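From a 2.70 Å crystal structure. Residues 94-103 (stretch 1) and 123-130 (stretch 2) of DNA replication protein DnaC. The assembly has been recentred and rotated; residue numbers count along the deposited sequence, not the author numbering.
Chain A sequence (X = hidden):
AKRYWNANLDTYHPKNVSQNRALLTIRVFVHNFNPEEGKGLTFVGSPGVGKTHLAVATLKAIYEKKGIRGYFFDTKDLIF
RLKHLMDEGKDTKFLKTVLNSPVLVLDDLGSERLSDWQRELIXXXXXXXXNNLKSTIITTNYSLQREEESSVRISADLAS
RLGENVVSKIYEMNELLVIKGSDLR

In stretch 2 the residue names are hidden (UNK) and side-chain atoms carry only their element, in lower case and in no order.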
# COMPACT_ATOMS: atom_id res chain seq x y z
N PHE A 94 8.92 4.50 -17.32
CA PHE A 94 7.97 4.64 -16.24
C PHE A 94 7.83 3.35 -15.42
O PHE A 94 7.76 3.40 -14.19
CB PHE A 94 6.61 5.07 -16.78
CG PHE A 94 5.56 5.22 -15.72
CD1 PHE A 94 5.60 6.28 -14.82
CD2 PHE A 94 4.52 4.30 -15.62
CE1 PHE A 94 4.62 6.41 -13.84
CE2 PHE A 94 3.54 4.44 -14.65
CZ PHE A 94 3.59 5.49 -13.75
N LEU A 95 7.80 2.21 -16.11
CA LEU A 95 7.65 0.92 -15.45
C LEU A 95 8.82 0.60 -14.52
O LEU A 95 8.62 0.06 -13.42
CB LEU A 95 7.44 -0.19 -16.47
CG LEU A 95 7.27 -1.61 -15.94
CD1 LEU A 95 6.01 -1.74 -15.09
CD2 LEU A 95 7.24 -2.60 -17.09
N LYS A 96 10.04 0.93 -14.94
CA LYS A 96 11.25 0.67 -14.14
C LYS A 96 11.31 1.53 -12.89
O LYS A 96 11.74 1.06 -11.83
CB LYS A 96 12.52 0.89 -14.96
CG LYS A 96 13.12 -0.37 -15.54
CD LYS A 96 14.08 -0.03 -16.66
CE LYS A 96 14.04 -1.10 -17.73
NZ LYS A 96 14.29 -0.50 -19.07
N THR A 97 10.90 2.79 -13.01
CA THR A 97 10.88 3.71 -11.88
C THR A 97 9.87 3.26 -10.84
O THR A 97 10.09 3.44 -9.64
CB THR A 97 10.54 5.14 -12.32
OG1 THR A 97 9.45 5.10 -13.25
CG2 THR A 97 11.76 5.80 -12.98
N VAL A 98 8.77 2.67 -11.30
CA VAL A 98 7.76 2.11 -10.41
C VAL A 98 8.26 0.83 -9.75
O VAL A 98 8.29 0.73 -8.52
CB VAL A 98 6.41 1.84 -11.13
CG1 VAL A 98 5.49 1.00 -10.26
CG2 VAL A 98 5.74 3.15 -11.51
N LEU A 99 8.70 -0.14 -10.56
CA LEU A 99 9.19 -1.42 -10.05
C LEU A 99 10.41 -1.26 -9.15
O LEU A 99 10.48 -1.87 -8.09
CB LEU A 99 9.52 -2.38 -11.20
CG LEU A 99 8.39 -2.98 -12.05
CD1 LEU A 99 8.97 -3.73 -13.24
CD2 LEU A 99 7.47 -3.87 -11.23
N ASN A 100 11.35 -0.42 -9.56
CA ASN A 100 12.60 -0.25 -8.82
C ASN A 100 12.56 0.85 -7.76
O ASN A 100 13.58 1.18 -7.16
CB ASN A 100 13.78 -0.05 -9.79
CG ASN A 100 14.17 -1.34 -10.50
OD1 ASN A 100 14.29 -2.40 -9.88
ND2 ASN A 100 14.38 -1.26 -11.82
N SER A 101 11.38 1.40 -7.53
CA SER A 101 11.20 2.45 -6.53
C SER A 101 11.49 1.96 -5.12
O SER A 101 11.06 0.88 -4.72
CB SER A 101 9.79 3.02 -6.61
OG SER A 101 9.68 4.17 -5.78
N PRO A 102 12.20 2.78 -4.33
CA PRO A 102 12.55 2.46 -2.94
C PRO A 102 11.33 2.36 -2.03
O PRO A 102 11.31 1.54 -1.11
CB PRO A 102 13.44 3.64 -2.52
CG PRO A 102 13.11 4.74 -3.48
CD PRO A 102 12.82 4.05 -4.77
N VAL A 103 10.32 3.19 -2.28
CA VAL A 103 9.06 3.13 -1.54
C VAL A 103 7.91 3.30 -2.51
O VAL A 103 7.90 4.23 -3.31
CB VAL A 103 8.96 4.23 -0.46
CG1 VAL A 103 7.59 4.21 0.19
CG2 VAL A 103 10.02 4.04 0.60
N UNK A 123 0.13 -8.87 -9.80
CA UNK A 123 1.02 -9.99 -9.52
C UNK A 123 2.47 -9.73 -9.98
O UNK A 123 3.41 -10.18 -9.34
o UNK A 123 1.31 -12.37 -9.79
c UNK A 123 0.50 -11.27 -10.15
N UNK A 124 2.63 -9.01 -11.09
CA UNK A 124 3.95 -8.69 -11.61
C UNK A 124 4.69 -7.70 -10.71
O UNK A 124 5.83 -7.95 -10.32
c UNK A 124 7.60 -7.07 -14.87
c UNK A 124 7.48 -8.25 -14.17
c UNK A 124 6.51 -6.21 -14.97
c UNK A 124 5.30 -6.55 -14.37
c UNK A 124 3.84 -8.11 -13.02
c UNK A 124 5.16 -7.74 -13.65
o UNK A 124 8.80 -6.74 -15.46
c UNK A 124 6.26 -8.59 -13.58
N UNK A 125 4.04 -6.59 -10.39
CA UNK A 125 4.65 -5.54 -9.57
C UNK A 125 4.99 -6.03 -8.16
O UNK A 125 6.00 -5.63 -7.58
c UNK A 125 3.75 -3.57 -10.87
c UNK A 125 2.70 -2.48 -11.01
c UNK A 125 4.13 -3.37 -8.39
c UNK A 125 3.73 -4.30 -9.52
N UNK A 126 4.16 -6.91 -7.61
CA UNK A 126 4.34 -7.41 -6.26
C UNK A 126 5.40 -8.52 -6.16
O UNK A 126 6.19 -8.56 -5.21
c UNK A 126 3.22 -8.76 -4.45
c UNK A 126 0.73 -6.80 -5.25
c UNK A 126 2.21 -6.61 -5.25
c UNK A 126 3.00 -7.85 -5.65
N UNK A 127 5.43 -9.41 -7.15
CA UNK A 127 6.45 -10.46 -7.19
C UNK A 127 7.86 -9.86 -7.38
O UNK A 127 8.83 -10.29 -6.76
c UNK A 127 6.12 -11.50 -8.28
c UNK A 127 7.14 -12.61 -8.30
o UNK A 127 4.83 -12.06 -8.02
N UNK A 128 7.94 -8.85 -8.23
CA UNK A 128 9.20 -8.15 -8.46
C UNK A 128 9.70 -7.49 -7.18
O UNK A 128 10.87 -7.65 -6.80
c UNK A 128 11.05 -7.00 -11.03
c UNK A 128 10.75 -5.28 -9.39
c UNK A 128 12.24 -6.40 -11.45
c UNK A 128 12.67 -5.23 -10.83
c UNK A 128 10.29 -6.45 -9.99
o UNK A 128 13.84 -4.63 -11.23
c UNK A 128 9.02 -7.09 -9.55
c UNK A 128 11.93 -4.67 -9.80
N UNK A 129 8.81 -6.78 -6.49
CA UNK A 129 9.16 -6.06 -5.27
C UNK A 129 9.35 -7.01 -4.09
O UNK A 129 10.05 -6.67 -3.14
c UNK A 129 8.44 -1.02 -4.69
c UNK A 129 8.07 -3.88 -5.99
c UNK A 129 7.04 -2.81 -5.67
n UNK A 129 9.07 -0.85 -5.84
n UNK A 129 8.79 -0.29 -3.63
n UNK A 129 7.48 -1.94 -4.58
c UNK A 129 8.11 -5.00 -4.95
N UNK A 130 8.73 -8.18 -4.16
CA UNK A 130 9.01 -9.29 -3.23
C UNK A 130 10.40 -9.88 -3.45
O UNK A 130 11.16 -10.09 -2.50
c UNK A 130 7.95 -10.39 -3.37
c UNK A 130 8.86 -13.92 -2.24
o UNK A 130 8.75 -14.97 -0.10
c UNK A 130 8.06 -12.71 -0.34
c UNK A 130 8.17 -11.61 -2.50
c UNK A 130 7.86 -11.59 -1.14
c UNK A 130 8.55 -13.87 -0.90
c UNK A 130 8.66 -12.80 -3.04

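Position 123 carries two side-chain atoms, one carbon and then one oxygen. Nothing on stretch 1 lies within reach. This is Ser 123.

Position 124 has one carbon leading to a six-carbon ring that bears an oxygen. The ring meets the side chains of Leu 95 and Leu 99. A phenol of this kind is tyrosine, so this is Tyr 124. The ring end comes nearer to stretch 1 than the CA-to-CB direction suggests. Leu 95 CD2 lies at the ring edge, 4.2 Å from Tyr 124 CE2. Leu 99 CD1 is 3.7 Å from Tyr 124 OH.

Position 125 shows four carbons, forked at the first, with one arm two carbons long. It packs against the side chain of Leu 99. This is Ile 125. Leu 99 CD2 is 3.7 Å from Ile 125 CG1 and equally close to Ile 125 CA. The nearest CA atoms across the stretches are those of Leu 99 and Ile 125, 6.1 Å apart.

Position 126 has the same forked set of four carbons. It points away from stretch 1 and makes no contact with it. This is Ile 126, a buried residue.

Position 127 has one carbon carrying an oxygen and a second carbon. It is out of reach of stretch 1. This is Thr 127. Its OG1 donates to Ser 123 O at 2.7 Å, within its own helix.

Position 128 again has one carbon and a six-carbon ring with an oxygen. Its CA-to-CB bond points toward stretch 1. The ring lies against Leu 99, and its oxygen reaches Asn 100 OD1. This is Tyr 128. Tyr 128 OH donates to Asn 100 OD1 at 2.6 Å. Leu 99 CD1 lies over one ring face, and Leu 99 CB is 3.6 Å from Tyr 128 CE2.

Position 129 has three carbons, a nitrogen, and a carbon carrying two more nitrogens. The terminal nitrogens reach the backbone oxygens of Leu 99 and Ser 101. That is a guanidinium, so this is Arg 129. Arg 129 NH2 donates to Ser 101 O at 2.8 Å, and Arg 129 NH1 to Ser 101 O at 2.9 Å. A weak bond joins Arg 129 NH1 to Leu 99 O at 2.8 Å.

Position 130 has one carbon and a phenol ring, out of reach of stretch 1. This is Tyr 130.

The contact combines packing with polar bonds. Leu 99 is the most covered residue and meets Tyr 124, Ile 125 and Tyr 128. Just past the helix end, Tyr 128 holds the Asn 100 side chain. Arg 129 binds Ser 101 O there and, weakly, Leu 99 O on the last helical residue. The two helices cross at -52°.

Stretch 2 123-130: SYIITYRY
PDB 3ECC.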